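PDB 2OG9: mandelate racemase/muconate lactonizing enzyme from Polaromonas sp., which probably racemises or otherwise isomerises a carboxylate substrate by abstracting the alpha proton, as members of the enolase superfamily do. Local coordinates for residues A52-A57 / D123-D128; E82-L87 / A379-R384; P290-I295 / L299-L304. All blocks are in the same frame, centred on the assembly; numbering follows the deposited sequence.

Interaction 1. Residues A52-A57 / D123-D128; sequences AEIETA and DVALWD
Ile-54 reaches from the strand with its delta methyl and sets it between Ala-125 and Leu-126 on the helix. The apolar part of the contact rests almost wholly on that one carbon. CD1 of Ile-54 lies 3.8 Å from CB of Ala-125 and, at much the same distance, 3.9 Å from CD2 of Leu-126, so it bridges two successive helix residues. The Ile-54 side chain is extended at its second torsion (chi2 177°), which leads the longer branch away from the strand and puts CD1 on the helix. CG1 of Ile-54 also lies 4.1 Å from CB of Ala-125, so the alanine methyl meets the isoleucine along its longer branch. Leu-126 comes in differently: its CB does not point at the strand, and it is the far end, CG and CD2, that swings in to touch the isoleucine methyl at a slant.

Beside this group runs a backbone contact. The carbonyl O of Ala-52 stands 3.8 Å from CB of Ala-125, a van der Waals approach and not a hydrogen bond, since that oxygen faces a methyl. All four touching residues are buried, and the small alanine lets the helix lie close: the two axes come within 7.8 Å of each other, with their N-to-C directions 44° apart.

Several acidic side chains pair with neighbouring parts of the fold: Glu-53 with Arg-19, Asp-128 with Lys-132 and the backbone N atoms of Leu-63 and Leu-363.

Strand 46-56 belongs to the antiparallel sheet of the N-terminal capping domain, which is characteristic of the enolase superfamily, and helix 114-133 packs on one face of that sheet. Ile-15 of strand 15-26 also touches Ile-54, while Leu-98 of helix 95-104 and Pro-92 lie against Leu-126.

Interaction 2. Residues E82-L87 / A379-R384; sequences EIAPAL and AQVGTR
Val-381 projects from the edge strand toward Ala-84 and Pro-85 of segment 82-87, turning CG1 to Ala-84 and the nitrogen of Pro-85, and CG2 to the proline ring. CG1 lies 4.1 Å from CB of Ala-84. It sits between the backbone N and the carbonyl carbon of its own residue (chi1 54°), a rotamer that spreads the two branches over this surface. CG2 faces the proline ring, 4.3 Å from CG of Pro-85. The alanine CB points at the strand, whereas the proline ring stands beside the contact and offers its CG end; the ring nitrogen of Pro-85 is likewise 4.3 Å from CG1 of Val-381. The backbones draw nearest at this same pair, with CA of Pro-85 and CA of Val-381 6.3 Å apart.

Val-18 on the adjoining strand also packs on Val-381, and Phe-122 of helix 114-133 lies against Ala-84, which joins this patch to the domain interior. Between the two segments the contact is apolar packing, small (98 Å²) and partly buried, with Ala-84 inside and the proline toward solvent. Backbone hydrogen bonds to strand 15-26 hold the strand; this contact adds no polar bond to fix a register.

Interaction 3. Residues P290-I295 / L299-L304; sequences PRVGGI and LKIASL
Val-292 and Ile-301 meet tip to tip, the valine lying in the last turn before a tight bend and the isoleucine on the helix that follows. The delta methyl of Ile-301 does the touching, 4.0 Å from CG2 of Val-292 and 4.1 Å from CG1, so that it faces the fork of the valine and not a single branch. Its chain is extended beyond CG1 (chi2 165°), which gives CD1 the length to bridge backbones whose CA atoms are 9.3 Å apart. His-273 of helix 270-278 packs on both residues.

Between these partners the chain turns sharply through two glycines. Gly-293 adopts a positive phi and closes a Schellman motif at the end of the preceding short, weakly bonded helix, and Gly-294 takes the N-cap position of helix 295-307. Both helices belong to the C-terminal TIM-barrel domain, where this linkage follows strand 284-285.

The second pair lies within the first turn of the new helix. Ile-295 and Leu-299 run side by side, pointing the same way, with CG2 of Ile-295 3.9 Å from CD1 of Leu-299. The isoleucine turns CG2 toward the leucine, while its far end leads away; the side chain also packs on Leu-320 and Leu-324 of helix 318-326. Alongside them the first-turn hydrogen bond runs from N of Leu-299 to O of Ile-295 at 2.8 Å, with an N-H...O angle of 152°, and CG of Leu-299 presses close to the same oxygen.

Farther along, O of Leu-299 accepts two donors from Ser-303, the backbone N and the hydroxyl OG, which approach from opposite faces of the carbonyl plane. With chi1 at -57° the serine folds its OG back onto the helix, 2.8 Å from O of Leu-299.

How the interactions relate
Starting from the N terminus, strand 46-56 opens interaction 1, and helix 114-133 closes it 66 residues later. Interaction 2 opens within that loop, at 82-87, but closes only at 379-384, so the two cross; the Glu-55 to Arg-384 salt bridge and packing of Ile-54 on Leu-87 join them directly. Both reach the sheet of the capping domain, to which interaction 2 returns the C-terminal strand after the chain has traversed the barrel. Interaction 3 is a short local loop in the barrel, lying within the long span of interaction 2 and following interaction 1 in series. Asp-123 and Trp-127 of helix 114-133 pack on Ile-295, linking capping domain and barrel.

Interaction 1. Residues A52-A57 / D123-D128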
# COMPACT_ATOMS: atom_id res chain seq x y z
N ALA A 52 30.74 -34.47 1.60
CA ALA A 52 30.72 -34.73 0.17
C ALA A 52 32.11 -34.42 -0.36
O ALA A 52 32.68 -33.36 -0.06
CB ALA A 52 29.69 -33.85 -0.54
N GLU A 53 32.67 -35.36 -1.11
CA GLU A 53 33.98 -35.20 -1.71
C GLU A 53 33.78 -35.30 -3.22
O GLU A 53 33.09 -36.20 -3.70
CB GLU A 53 34.93 -36.31 -1.24
CG GLU A 53 35.30 -36.22 0.23
CD GLU A 53 35.97 -37.49 0.73
OE1 GLU A 53 35.27 -38.36 1.30
OE2 GLU A 53 37.20 -37.62 0.55
N ILE A 54 34.37 -34.36 -3.94
CA ILE A 54 34.25 -34.32 -5.39
C ILE A 54 35.63 -34.20 -6.02
O ILE A 54 36.47 -33.41 -5.57
CB ILE A 54 33.38 -33.11 -5.84
CG1 ILE A 54 31.95 -33.26 -5.29
CG2 ILE A 54 33.33 -33.03 -7.36
CD1 ILE A 54 31.05 -32.07 -5.61
N GLU A 55 35.87 -34.99 -7.06
CA GLU A 55 37.15 -34.97 -7.77
C GLU A 55 36.88 -34.96 -9.27
O GLU A 55 35.88 -35.51 -9.73
CB GLU A 55 38.00 -36.18 -7.36
CG GLU A 55 38.67 -35.99 -6.00
CD GLU A 55 39.42 -37.21 -5.50
OE1 GLU A 55 39.95 -37.98 -6.34
OE2 GLU A 55 39.50 -37.40 -4.27
N THR A 56 37.77 -34.34 -10.03
CA THR A 56 37.59 -34.22 -11.48
C THR A 56 38.68 -34.87 -12.32
O THR A 56 39.74 -35.23 -11.81
CB THR A 56 37.52 -32.74 -11.88
OG1 THR A 56 38.82 -32.15 -11.72
CG2 THR A 56 36.51 -31.99 -11.01
N ALA A 57 38.41 -34.98 -13.62
CA ALA A 57 39.37 -35.57 -14.55
C ALA A 57 40.65 -34.74 -14.54
O ALA A 57 41.73 -35.25 -14.82
CB ALA A 57 38.77 -35.61 -15.95
N ASP A 123 27.38 -28.59 -3.13
CA ASP A 123 27.57 -27.18 -3.48
C ASP A 123 28.81 -26.61 -2.78
O ASP A 123 29.62 -25.93 -3.41
CB ASP A 123 26.33 -26.38 -3.07
CG ASP A 123 26.38 -24.95 -3.55
OD1 ASP A 123 26.18 -24.71 -4.76
OD2 ASP A 123 26.61 -24.05 -2.72
N VAL A 124 28.95 -26.88 -1.49
CA VAL A 124 30.10 -26.36 -0.76
C VAL A 124 31.39 -26.94 -1.34
O VAL A 124 32.39 -26.23 -1.52
CB VAL A 124 30.02 -26.70 0.74
CG1 VAL A 124 31.28 -26.22 1.45
CG2 VAL A 124 28.80 -26.01 1.36
N ALA A 125 31.37 -28.23 -1.62
CA ALA A 125 32.53 -28.90 -2.18
C ALA A 125 32.92 -28.26 -3.52
O ALA A 125 34.10 -28.06 -3.80
CB ALA A 125 32.23 -30.39 -2.36
N LEU A 126 31.93 -27.93 -4.35
CA LEU A 126 32.22 -27.31 -5.65
C LEU A 126 32.87 -25.94 -5.46
O LEU A 126 33.79 -25.57 -6.20
CB LEU A 126 30.94 -27.17 -6.48
CG LEU A 126 30.36 -28.47 -7.05
CD1 LEU A 126 29.03 -28.21 -7.73
CD2 LEU A 126 31.36 -29.06 -8.04
N TRP A 127 32.40 -25.18 -4.48
CA TRP A 127 32.98 -23.87 -4.21
C TRP A 127 34.41 -24.02 -3.69
O TRP A 127 35.29 -23.25 -4.06
CB TRP A 127 32.15 -23.10 -3.18
CG TRP A 127 31.02 -22.36 -3.80
CD1 TRP A 127 29.71 -22.74 -3.87
CD2 TRP A 127 31.12 -21.12 -4.51
NE1 TRP A 127 28.98 -21.81 -4.58
CE2 TRP A 127 29.82 -20.80 -4.98
CE3 TRP A 127 32.18 -20.24 -4.79
CZ2 TRP A 127 29.56 -19.65 -5.72
CZ3 TRP A 127 31.92 -19.09 -5.52
CH2 TRP A 127 30.61 -18.80 -5.98
N ASP A 128 34.62 -25.01 -2.83
CA ASP A 128 35.94 -25.31 -2.27
C ASP A 128 36.89 -25.62 -3.42
O ASP A 128 38.01 -25.11 -3.48
CB ASP A 128 35.83 -26.51 -1.32
CG ASP A 128 37.17 -26.93 -0.73
OD1 ASP A 128 37.91 -26.06 -0.24
OD2 ASP A 128 37.48 -28.14 -0.76

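Interaction 2. Residues E82-L87 / A379-R384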
# COMPACT_ATOMS: atom_id res chain seq x y z
N GLU A 82 21.28 -40.90 -3.69
CA GLU A 82 20.43 -41.07 -4.87
C GLU A 82 20.70 -40.07 -5.99
O GLU A 82 20.59 -40.43 -7.16
CB GLU A 82 18.96 -41.02 -4.46
CG GLU A 82 17.99 -41.21 -5.61
CD GLU A 82 16.55 -41.27 -5.16
OE1 GLU A 82 16.20 -40.56 -4.19
OE2 GLU A 82 15.76 -42.02 -5.77
N ILE A 83 21.05 -38.84 -5.65
CA ILE A 83 21.29 -37.84 -6.69
C ILE A 83 22.75 -37.67 -7.10
O ILE A 83 23.03 -37.08 -8.14
CB ILE A 83 20.70 -36.45 -6.29
CG1 ILE A 83 21.48 -35.85 -5.12
CG2 ILE A 83 19.23 -36.61 -5.91
CD1 ILE A 83 20.95 -34.47 -4.70
N ALA A 84 23.67 -38.19 -6.30
CA ALA A 84 25.10 -38.06 -6.60
C ALA A 84 25.47 -38.36 -8.06
O ALA A 84 26.23 -37.61 -8.66
CB ALA A 84 25.91 -38.95 -5.66
N PRO A 85 24.94 -39.46 -8.63
CA PRO A 85 25.27 -39.79 -10.03
C PRO A 85 25.03 -38.66 -11.03
O PRO A 85 25.66 -38.61 -12.08
CB PRO A 85 24.39 -41.01 -10.31
CG PRO A 85 24.29 -41.67 -8.97
CD PRO A 85 24.07 -40.49 -8.04
N ALA A 86 24.11 -37.76 -10.70
CA ALA A 86 23.80 -36.65 -11.60
C ALA A 86 24.97 -35.68 -11.77
O ALA A 86 24.97 -34.85 -12.68
CB ALA A 86 22.57 -35.89 -11.10
N LEU A 87 25.96 -35.77 -10.89
CA LEU A 87 27.12 -34.88 -10.97
C LEU A 87 28.21 -35.40 -11.90
O LEU A 87 28.99 -34.62 -12.43
CB LEU A 87 27.72 -34.67 -9.57
CG LEU A 87 26.98 -33.75 -8.60
CD1 LEU A 87 27.68 -33.77 -7.24
CD2 LEU A 87 26.96 -32.32 -9.16
N ALA A 379 29.02 -43.89 0.53
CA ALA A 379 28.80 -44.39 -0.81
C ALA A 379 29.63 -43.54 -1.76
O ALA A 379 30.02 -42.42 -1.43
CB ALA A 379 27.34 -44.29 -1.17
N GLN A 380 29.89 -44.08 -2.94
CA GLN A 380 30.65 -43.35 -3.94
C GLN A 380 30.21 -43.77 -5.33
O GLN A 380 29.65 -44.85 -5.52
CB GLN A 380 32.15 -43.58 -3.74
CG GLN A 380 32.56 -45.01 -3.52
CD GLN A 380 34.04 -45.14 -3.22
OE1 GLN A 380 34.88 -44.90 -4.09
NE2 GLN A 380 34.37 -45.50 -1.99
N VAL A 381 30.46 -42.90 -6.30
CA VAL A 381 30.10 -43.17 -7.68
C VAL A 381 31.19 -42.62 -8.58
O VAL A 381 31.86 -41.65 -8.22
CB VAL A 381 28.74 -42.51 -8.04
CG1 VAL A 381 28.79 -41.03 -7.72
CG2 VAL A 381 28.42 -42.72 -9.51
N GLY A 382 31.38 -43.24 -9.73
CA GLY A 382 32.40 -42.79 -10.66
C GLY A 382 33.75 -43.45 -10.40
O GLY A 382 33.87 -44.31 -9.54
N THR A 383 34.75 -43.03 -11.17
CA THR A 383 36.10 -43.57 -11.04
C THR A 383 37.04 -42.47 -10.59
O THR A 383 37.20 -41.45 -11.27
CB THR A 383 36.61 -44.16 -12.37
OG1 THR A 383 35.66 -45.10 -12.87
CG2 THR A 383 37.95 -44.85 -12.16
N ARG A 384 37.67 -42.68 -9.44
CA ARG A 384 38.59 -41.70 -8.88
C ARG A 384 39.80 -41.50 -9.80
O ARG A 384 40.38 -42.46 -10.30
CB ARG A 384 39.03 -42.17 -7.50
CG ARG A 384 39.56 -41.07 -6.61
CD ARG A 384 39.63 -41.51 -5.17
NE ARG A 384 40.10 -40.42 -4.31
CZ ARG A 384 40.25 -40.51 -3.00
NH1 ARG A 384 39.98 -41.65 -2.38
NH2 ARG A 384 40.67 -39.46 -2.31

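Interaction 3. Residues P290-I295 / L299-L304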
# COMPACT_ATOMS: atom_id res chain seq x y z
N PRO A 290 24.87 -24.36 5.38
CA PRO A 290 24.50 -25.77 5.24
C PRO A 290 22.99 -26.01 5.33
O PRO A 290 22.43 -26.83 4.61
CB PRO A 290 25.25 -26.45 6.39
CG PRO A 290 26.47 -25.59 6.54
CD PRO A 290 25.91 -24.19 6.42
N ARG A 291 22.34 -25.28 6.23
CA ARG A 291 20.91 -25.44 6.42
C ARG A 291 20.03 -24.92 5.28
O ARG A 291 18.95 -25.44 5.04
CB ARG A 291 20.50 -24.77 7.74
CG ARG A 291 19.07 -25.08 8.17
CD ARG A 291 18.80 -24.65 9.60
NE ARG A 291 19.65 -25.35 10.56
CZ ARG A 291 19.39 -25.43 11.87
NH1 ARG A 291 18.30 -24.86 12.36
NH2 ARG A 291 20.21 -26.09 12.68
N VAL A 292 20.50 -23.90 4.56
CA VAL A 292 19.71 -23.33 3.47
C VAL A 292 20.03 -23.93 2.09
O VAL A 292 19.42 -23.55 1.10
CB VAL A 292 19.86 -21.79 3.39
CG1 VAL A 292 19.45 -21.16 4.70
CG2 VAL A 292 21.29 -21.41 3.04
N GLY A 293 20.98 -24.85 2.04
CA GLY A 293 21.31 -25.47 0.77
C GLY A 293 22.70 -25.18 0.22
O GLY A 293 22.96 -25.41 -0.96
N GLY A 294 23.58 -24.66 1.06
CA GLY A 294 24.93 -24.38 0.60
C GLY A 294 25.28 -22.92 0.40
O GLY A 294 24.51 -22.01 0.74
N ILE A 295 26.46 -22.70 -0.16
CA ILE A 295 26.97 -21.36 -0.42
C ILE A 295 26.17 -20.63 -1.50
O ILE A 295 25.93 -19.42 -1.39
CB ILE A 295 28.46 -21.43 -0.84
CG1 ILE A 295 29.30 -21.91 0.35
CG2 ILE A 295 28.92 -20.08 -1.36
CD1 ILE A 295 30.74 -22.31 -0.01
N LEU A 299 24.57 -17.02 -0.81
CA LEU A 299 24.97 -15.79 -1.48
C LEU A 299 23.75 -15.00 -1.95
O LEU A 299 23.75 -13.77 -1.93
CB LEU A 299 25.89 -16.09 -2.66
CG LEU A 299 27.25 -16.68 -2.28
CD1 LEU A 299 28.05 -16.96 -3.53
CD2 LEU A 299 27.99 -15.71 -1.36
N LYS A 300 22.71 -15.71 -2.38
CA LYS A 300 21.50 -15.02 -2.83
C LYS A 300 20.86 -14.32 -1.64
O LYS A 300 20.38 -13.19 -1.75
CB LYS A 300 20.52 -16.02 -3.45
CG LYS A 300 21.06 -16.67 -4.72
CD LYS A 300 20.16 -17.77 -5.24
CE LYS A 300 20.74 -18.39 -6.51
NZ LYS A 300 19.96 -19.57 -6.97
N ILE A 301 20.87 -14.99 -0.49
CA ILE A 301 20.31 -14.44 0.73
C ILE A 301 21.13 -13.22 1.16
O ILE A 301 20.56 -12.20 1.55
CB ILE A 301 20.30 -15.50 1.86
CG1 ILE A 301 19.34 -16.63 1.48
CG2 ILE A 301 19.87 -14.86 3.18
CD1 ILE A 301 19.53 -17.87 2.32
N ALA A 302 22.45 -13.33 1.09
CA ALA A 302 23.34 -12.23 1.48
C ALA A 302 23.11 -11.00 0.59
O ALA A 302 23.18 -9.87 1.06
CB ALA A 302 24.81 -12.67 1.40
N SER A 303 22.84 -11.23 -0.69
CA SER A 303 22.58 -10.14 -1.62
C SER A 303 21.29 -9.43 -1.23
O SER A 303 21.21 -8.20 -1.29
CB SER A 303 22.43 -10.66 -3.06
OG SER A 303 23.57 -11.38 -3.47
N LEU A 304 20.28 -10.20 -0.85
CA LEU A 304 19.00 -9.62 -0.44
C LEU A 304 19.17 -8.82 0.86
O LEU A 304 18.64 -7.72 0.99
CB LEU A 304 17.95 -10.73 -0.23
CG LEU A 304 17.42 -11.44 -1.48
CD1 LEU A 304 16.37 -12.47 -1.09
CD2 LEU A 304 16.81 -10.41 -2.43